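RRNA methyltransferase (PDB 1O9G) methylates N1 of guanine-2535 in 23S ribosomal RNA with S-adenosyl-L-methionine as methyl donor, which confers resistance to the orthosomycin antibiotic avilamycin. Local coordinates at residues A[187-190]-A[191-194]; A[238-242]-A[243-247]. The protein carries 3 engineered substitutions. All blocks are in the same frame, centred on the assembly; numbering follows the deposited sequence.

Contact 1 of 2, residues A[187-190]-A[191-194]; sequences QVPG and QPVA. Engineered in segment 187-190: Gly-190 (natural residue Arg). Unlike the reference sequence in segment 187-190: Gln-187 (reference Arg), Val-188 (reference Cys). Unlike the reference sequence in segment 191-194: Gln-191 (reference Ser), Pro-192 (reference Arg), Val-193 (reference Trp), Ala-194 (reference Arg).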
ATOM      1  N   GLN A 187     -18.577   2.802   5.567  1.00 50.31           N
ATOM      2  CA  GLN A 187     -17.681   3.148   4.460  1.00 44.70           C
ATOM      3  C   GLN A 187     -17.544   4.663   4.315  1.00 40.11           C
ATOM      4  O   GLN A 187     -18.385   5.432   4.805  1.00 42.08           O
ATOM      5  CB  GLN A 187     -18.207   2.546   3.145  1.00 47.04           C
ATOM      6  CG  GLN A 187     -19.286   3.392   2.428  1.00 47.56           C
ATOM      7  CD  GLN A 187     -19.824   2.732   1.159  1.00 55.14           C
ATOM      8  OE1 GLN A 187     -19.292   2.948   0.063  1.00 56.08           O
ATOM      9  NE2 GLN A 187     -20.876   1.931   1.305  1.00 62.79           N
ATOM     10  N   VAL A 188     -16.488   5.091   3.624  1.00 36.85           N
ATOM     11  CA  VAL A 188     -16.307   6.506   3.326  1.00 34.94           C
ATOM     12  C   VAL A 188     -17.392   6.957   2.340  1.00 35.42           C
ATOM     13  O   VAL A 188     -17.564   6.340   1.284  1.00 37.05           O
ATOM     14  CB  VAL A 188     -14.909   6.806   2.755  1.00 34.60           C
ATOM     15  CG1 VAL A 188     -14.721   8.305   2.580  1.00 35.68           C
ATOM     16  CG2 VAL A 188     -13.825   6.252   3.675  1.00 38.19           C
ATOM     17  N   PRO A 189     -18.133   8.012   2.684  1.00 38.07           N
ATOM     18  CA  PRO A 189     -19.167   8.533   1.785  1.00 42.68           C
ATOM     19  C   PRO A 189     -18.610   9.299   0.576  1.00 43.36           C
ATOM     20  O   PRO A 189     -17.411   9.532   0.453  1.00 39.86           O
ATOM     21  CB  PRO A 189     -20.008   9.447   2.691  1.00 49.71           C
ATOM     22  CG  PRO A 189     -19.139   9.794   3.852  1.00 48.44           C
ATOM     23  CD  PRO A 189     -18.062   8.765   3.951  1.00 40.93           C
ATOM     24  N   GLY A 190     -19.514   9.706  -0.305  1.00 35.57           N
ATOM     25  CA  GLY A 190     -19.152  10.240  -1.594  1.00 33.67           C
ATOM     26  C   GLY A 190     -18.328  11.503  -1.565  1.00 32.75           C
ATOM     27  O   GLY A 190     -17.371  11.601  -2.303  1.00 30.53           O
ATOM     28  N   GLN A 191     -18.707  12.474  -0.737  1.00 36.14           N
ATOM     29  CA  GLN A 191     -18.037  13.777  -0.737  1.00 37.00           C
ATOM     30  C   GLN A 191     -16.567  13.668  -0.292  1.00 34.34           C
ATOM     31  O   GLN A 191     -15.690  14.198  -0.965  1.00 32.02           O
ATOM     32  CB  GLN A 191     -18.817  14.814   0.095  1.00 42.92           C
ATOM     33  CG  GLN A 191     -20.120  15.292  -0.565  1.00 48.63           C
ATOM     34  CD  GLN A 191     -20.956  16.189   0.339  1.00 57.75           C
ATOM     35  OE1 GLN A 191     -20.849  17.419   0.273  1.00 64.70           O
ATOM     36  NE2 GLN A 191     -21.798  15.581   1.176  1.00 59.92           N
ATOM     37  N   PRO A 192     -16.285  12.994   0.822  1.00 34.83           N
ATOM     38  CA  PRO A 192     -14.891  12.718   1.199  1.00 32.94           C
ATOM     39  C   PRO A 192     -14.091  11.977   0.126  1.00 28.17           C
ATOM     40  O   PRO A 192     -12.979  12.378  -0.134  1.00 25.85           O
ATOM     41  CB  PRO A 192     -15.034  11.867   2.467  1.00 36.14           C
ATOM     42  CG  PRO A 192     -16.323  12.270   3.029  1.00 40.82           C
ATOM     43  CD  PRO A 192     -17.220  12.495   1.843  1.00 38.44           C
ATOM     44  N   VAL A 193     -14.648  10.930  -0.484  1.00 26.76           N
ATOM     45  CA  VAL A 193     -13.939  10.211  -1.549  1.00 23.47           C
ATOM     46  C   VAL A 193     -13.667  11.144  -2.692  1.00 21.78           C
ATOM     47  O   VAL A 193     -12.569  11.183  -3.204  1.00 20.29           O
ATOM     48  CB  VAL A 193     -14.714   9.000  -2.080  1.00 24.70           C
ATOM     49  CG1 VAL A 193     -14.013   8.396  -3.330  1.00 22.92           C
ATOM     50  CG2 VAL A 193     -14.819   7.943  -1.030  1.00 27.28           C
ATOM     51  N   ALA A 194     -14.677  11.893  -3.108  1.00 22.80           N
ATOM     52  CA  ALA A 194     -14.491  12.863  -4.173  1.00 22.77           C
ATOM     53  C   ALA A 194     -13.381  13.855  -3.861  1.00 21.69           C
ATOM     54  O   ALA A 194     -12.549  14.130  -4.708  1.00 20.25           O
ATOM     55  CB  ALA A 194     -15.777  13.605  -4.434  1.00 26.21           C
TER
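Val-188 and Pro-189 meet Pro-192 and Val-193 where the loop 187-189 runs into the first turn of helix 190-203. Two main-chain hydrogen bonds start the helix, the i-to-i+4 bonds of its first turn. Val-193 N donates to the carbonyl O of Pro-189, the N-cap residue, at 3.2 Å. One residue on, Ala-194 N donates to Gly-190 O at 2.8 Å. Gly-190 is an engineered residue, arginine in the natural sequence. Pro-192, which lacks an amide hydrogen, stands in the first turn, where no donor is needed; its CD packs 3.3 Å from Pro-189 O. The whole is a helix N-terminus with proline at the N-cap and again in the first turn.

The apolar contacts fill the side of this turn. CG1 of Val-188, anti to its own nitrogen (chi1 -175°), enters the angle between two helix residues, 3.6 Å from Pro-192 CB and as far from Val-193 CG2. That CG2 also touches the N-cap carbonyl oxygen, 3.4 Å from Pro-189 O. The side chains of the two prolines cross at about a right angle, CG of Pro-189 to CG of Pro-192 at 3.8 Å.

Upstream, Val-188 N is hydrogen-bonded to the Asp-214 carboxylate at the end of strand 209-214, and the side chains of Val-188 and Pro-189 rest on Glu-180 and Thr-182 in the loop that follows strand 171-175. The helix begun here packs on the sheet of the Rossmann-like methyltransferase fold.

Contact 2 of 2, residues A[238-242]-A[243-247]; sequences VMVRA and ADVLE. Engineered in segment 238-242: Met-239 (natural residue Leu).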
ATOM      1  N   VAL A 238     -11.920   0.516  -6.427  1.00 17.28           N
ATOM      2  CA  VAL A 238     -12.195   1.282  -7.633  1.00 17.64           C
ATOM      3  C   VAL A 238     -10.883   1.947  -8.044  1.00 16.09           C
ATOM      4  O   VAL A 238     -10.079   2.302  -7.204  1.00 17.00           O
ATOM      5  CB  VAL A 238     -13.336   2.309  -7.413  1.00 18.55           C
ATOM      6  CG1 VAL A 238     -12.948   3.378  -6.417  1.00 17.96           C
ATOM      7  CG2 VAL A 238     -13.763   2.896  -8.748  1.00 21.43           C
HETATM    8  N   MSE A 239     -10.705   2.064  -9.362  1.00 17.86           N
HETATM    9  CA  MSE A 239      -9.542   2.751  -9.909  1.00 17.59           C
HETATM   10  C   MSE A 239      -9.993   3.837 -10.857  1.00 17.36           C
HETATM   11  O   MSE A 239     -10.891   3.629 -11.633  1.00 19.67           O
HETATM   12  CB  MSE A 239      -8.697   1.778 -10.733  1.00 22.04           C
HETATM   13  CG  MSE A 239      -8.217   0.563 -10.010  1.00 26.57           C
HETATM   14 SE   MSE A 239      -7.180  -0.570 -11.171  1.00 38.49          SE
HETATM   15  CE  MSE A 239      -7.872   0.018 -12.931  1.00 41.55           C
ATOM     16  N   VAL A 240      -9.322   4.975 -10.767  1.00 16.62           N
ATOM     17  CA  VAL A 240      -9.564   6.097 -11.649  1.00 17.13           C
ATOM     18  C   VAL A 240      -8.241   6.658 -12.165  1.00 16.56           C
ATOM     19  O   VAL A 240      -7.200   6.496 -11.581  1.00 17.29           O
ATOM     20  CB  VAL A 240     -10.351   7.254 -10.932  1.00 17.59           C
ATOM     21  CG1 VAL A 240     -11.730   6.789 -10.489  1.00 20.79           C
ATOM     22  CG2 VAL A 240      -9.588   7.819  -9.823  1.00 18.53           C
ATOM     23  N   ARG A 241      -8.315   7.341 -13.291  1.00 17.09           N
ATOM     24  CA  ARG A 241      -7.171   7.998 -13.847  1.00 18.22           C
ATOM     25  C   ARG A 241      -7.121   9.445 -13.381  1.00 17.57           C
ATOM     26  O   ARG A 241      -8.138  10.119 -13.405  1.00 17.46           O
ATOM     27  CB  ARG A 241      -7.264   7.968 -15.364  1.00 19.92           C
ATOM     28  CG  ARG A 241      -6.127   8.699 -16.033  1.00 24.23           C
ATOM     29  CD  ARG A 241      -5.733   8.187 -17.388  1.00 29.87           C
ATOM     30  NE  ARG A 241      -5.466   6.762 -17.406  1.00 32.24           N
ATOM     31  CZ  ARG A 241      -6.213   5.840 -18.002  1.00 37.86           C
ATOM     32  NH1 ARG A 241      -7.367   6.172 -18.597  1.00 40.43           N
ATOM     33  NH2 ARG A 241      -5.807   4.557 -17.996  1.00 37.11           N
ATOM     34  N   ALA A 242      -5.935   9.927 -13.065  1.00 18.61           N
ATOM     35  CA  ALA A 242      -5.753  11.296 -12.560  1.00 19.50           C
ATOM     36  C   ALA A 242      -6.340  12.323 -13.531  1.00 18.77           C
ATOM     37  O   ALA A 242      -7.108  13.179 -13.112  1.00 19.55           O
ATOM     38  CB  ALA A 242      -4.301  11.577 -12.290  1.00 23.45           C
ATOM     39  N   ALA A 243      -6.037  12.193 -14.818  1.00 17.96           N
ATOM     40  CA  ALA A 243      -6.556  13.133 -15.835  1.00 20.43           C
ATOM     41  C   ALA A 243      -8.066  13.173 -15.823  1.00 19.47           C
ATOM     42  O   ALA A 243      -8.662  14.241 -16.026  1.00 23.01           O
ATOM     43  CB  ALA A 243      -6.061  12.766 -17.208  1.00 22.16           C
ATOM     44  N   ASP A 244      -8.704  12.025 -15.629  1.00 18.35           N
ATOM     45  CA  ASP A 244     -10.165  11.958 -15.597  1.00 18.60           C
ATOM     46  C   ASP A 244     -10.739  12.647 -14.381  1.00 18.53           C
ATOM     47  O   ASP A 244     -11.791  13.285 -14.467  1.00 20.27           O
ATOM     48  CB  ASP A 244     -10.671  10.508 -15.643  1.00 18.66           C
ATOM     49  CG  ASP A 244     -10.359   9.800 -16.953  1.00 22.95           C
ATOM     50  OD1 ASP A 244     -10.150  10.461 -17.997  1.00 28.83           O
ATOM     51  OD2 ASP A 244     -10.361   8.563 -17.049  1.00 23.36           O
ATOM     52  N   VAL A 245     -10.071  12.542 -13.242  1.00 17.84           N
ATOM     53  CA  VAL A 245     -10.531  13.226 -12.050  1.00 18.86           C
ATOM     54  C   VAL A 245     -10.544  14.741 -12.311  1.00 19.92           C
ATOM     55  O   VAL A 245     -11.506  15.431 -11.989  1.00 21.12           O
ATOM     56  CB  VAL A 245      -9.670  12.923 -10.840  1.00 20.06           C
ATOM     57  CG1 VAL A 245     -10.073  13.779  -9.668  1.00 23.63           C
ATOM     58  CG2 VAL A 245      -9.753  11.441 -10.469  1.00 21.09           C
ATOM     59  N   LEU A 246      -9.486  15.264 -12.919  1.00 21.84           N
ATOM     60  CA  LEU A 246      -9.406  16.704 -13.202  1.00 24.80           C
ATOM     61  C   LEU A 246     -10.490  17.159 -14.155  1.00 25.22           C
ATOM     62  O   LEU A 246     -11.016  18.255 -14.018  1.00 27.25           O
ATOM     63  CB  LEU A 246      -8.039  17.089 -13.766  1.00 27.77           C
ATOM     64  CG  LEU A 246      -6.902  17.005 -12.743  1.00 30.49           C
ATOM     65  CD1 LEU A 246      -5.623  17.552 -13.358  1.00 35.55           C
ATOM     66  CD2 LEU A 246      -7.257  17.768 -11.472  1.00 34.91           C
ATOM     67  N   GLU A 247     -10.839  16.307 -15.112  1.00 24.37           N
ATOM     68  CA  GLU A 247     -11.824  16.672 -16.115  1.00 27.77           C
ATOM     69  C   GLU A 247     -13.222  16.774 -15.520  1.00 26.40           C
ATOM     70  O   GLU A 247     -14.062  17.433 -16.082  1.00 29.30           O
ATOM     71  CB  GLU A 247     -11.800  15.697 -17.296  1.00 29.89           C
ATOM     72  CG  GLU A 247     -10.652  15.923 -18.276  1.00 37.23           C
ATOM     73  CD  GLU A 247     -10.641  17.300 -18.932  1.00 46.81           C
ATOM     74  OE1 GLU A 247     -11.720  17.908 -19.133  1.00 51.03           O
ATOM     75  OE2 GLU A 247      -9.533  17.784 -19.267  1.00 53.69           O
TER
HETATM   76  O   HOH W   1     -10.902   7.269 -14.631  1.00 19.25           O
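The side chains of Arg-241 and Asp-244 cross at a slant at the junction of strand 235-241 and the short helix 242-247. Their flat ends are turned 73° apart and do not pair: Asp-244 OD2 stays 4.1 Å from Arg-241 NH1, opposite charges beyond salt-bridge range. The carboxylate lies instead beside the root of the arginine, OD2 3.6 Å from Arg-241 CB. A water makes the polar link, accepting from Arg-241 N at 2.9 Å and donating to Asp-244 OD2 at 2.8 Å, so the carboxylate is joined to the N-cap residue through its backbone. With CG anti to the nitrogen (chi1 177°) and a bend at chi3, the arginine chain runs out past the carboxylate, and its NH2 is hydrogen-bonded to the carbonyl O of Arg-46.

Val-240 and Val-245 meet at about a right angle, CG2 to CG2 at 3.7 Å, both buried, at the turn from strand to helix. CG2 of Val-245 also touches Arg-241 O. Val-245 N donates to that same oxygen at 3.1 Å, and Leu-246 N to Ala-242 O at 3.2 Å. They are the first helical bonds after the strand; helix segment 243-247 runs at 77° to strand segment 238-241.

Strand 235-241 lies between strands 209-214 and 228-232, antiparallel to both, with Val-240 backbone-bonded to Ile-210. The sheet order 3-2-1-4-5-7-6 with this antiparallel seventh strand is the signature of class I S-adenosylmethionine-dependent methyltransferases. Helix 190-203 receives Val-240 on Leu-197, Val-245 on Arg-198 and Ala-201, and Leu-246 on Ala-201.

How the contacts relate
Along the chain, contact 1 comes first: it ends the loop from strand 171-175 and opens helix 190-203, which leads on to strand 209-214. The chain then forms strand 228-232 and returns through strand 235-241, whose exit into helix 242-247 is contact 2. Each is a continuous stretch, a local helix start that closes no long loop. The two are in series, neither nested nor crossed, with centres about 15 Å apart and nearest atoms about 6 Å apart. Helix 190-203 connects them: contact 1 ties the helix start to the end of strand 209-214, and contact 2 ties the antiparallel strand 235-241 to later residues of the same helix.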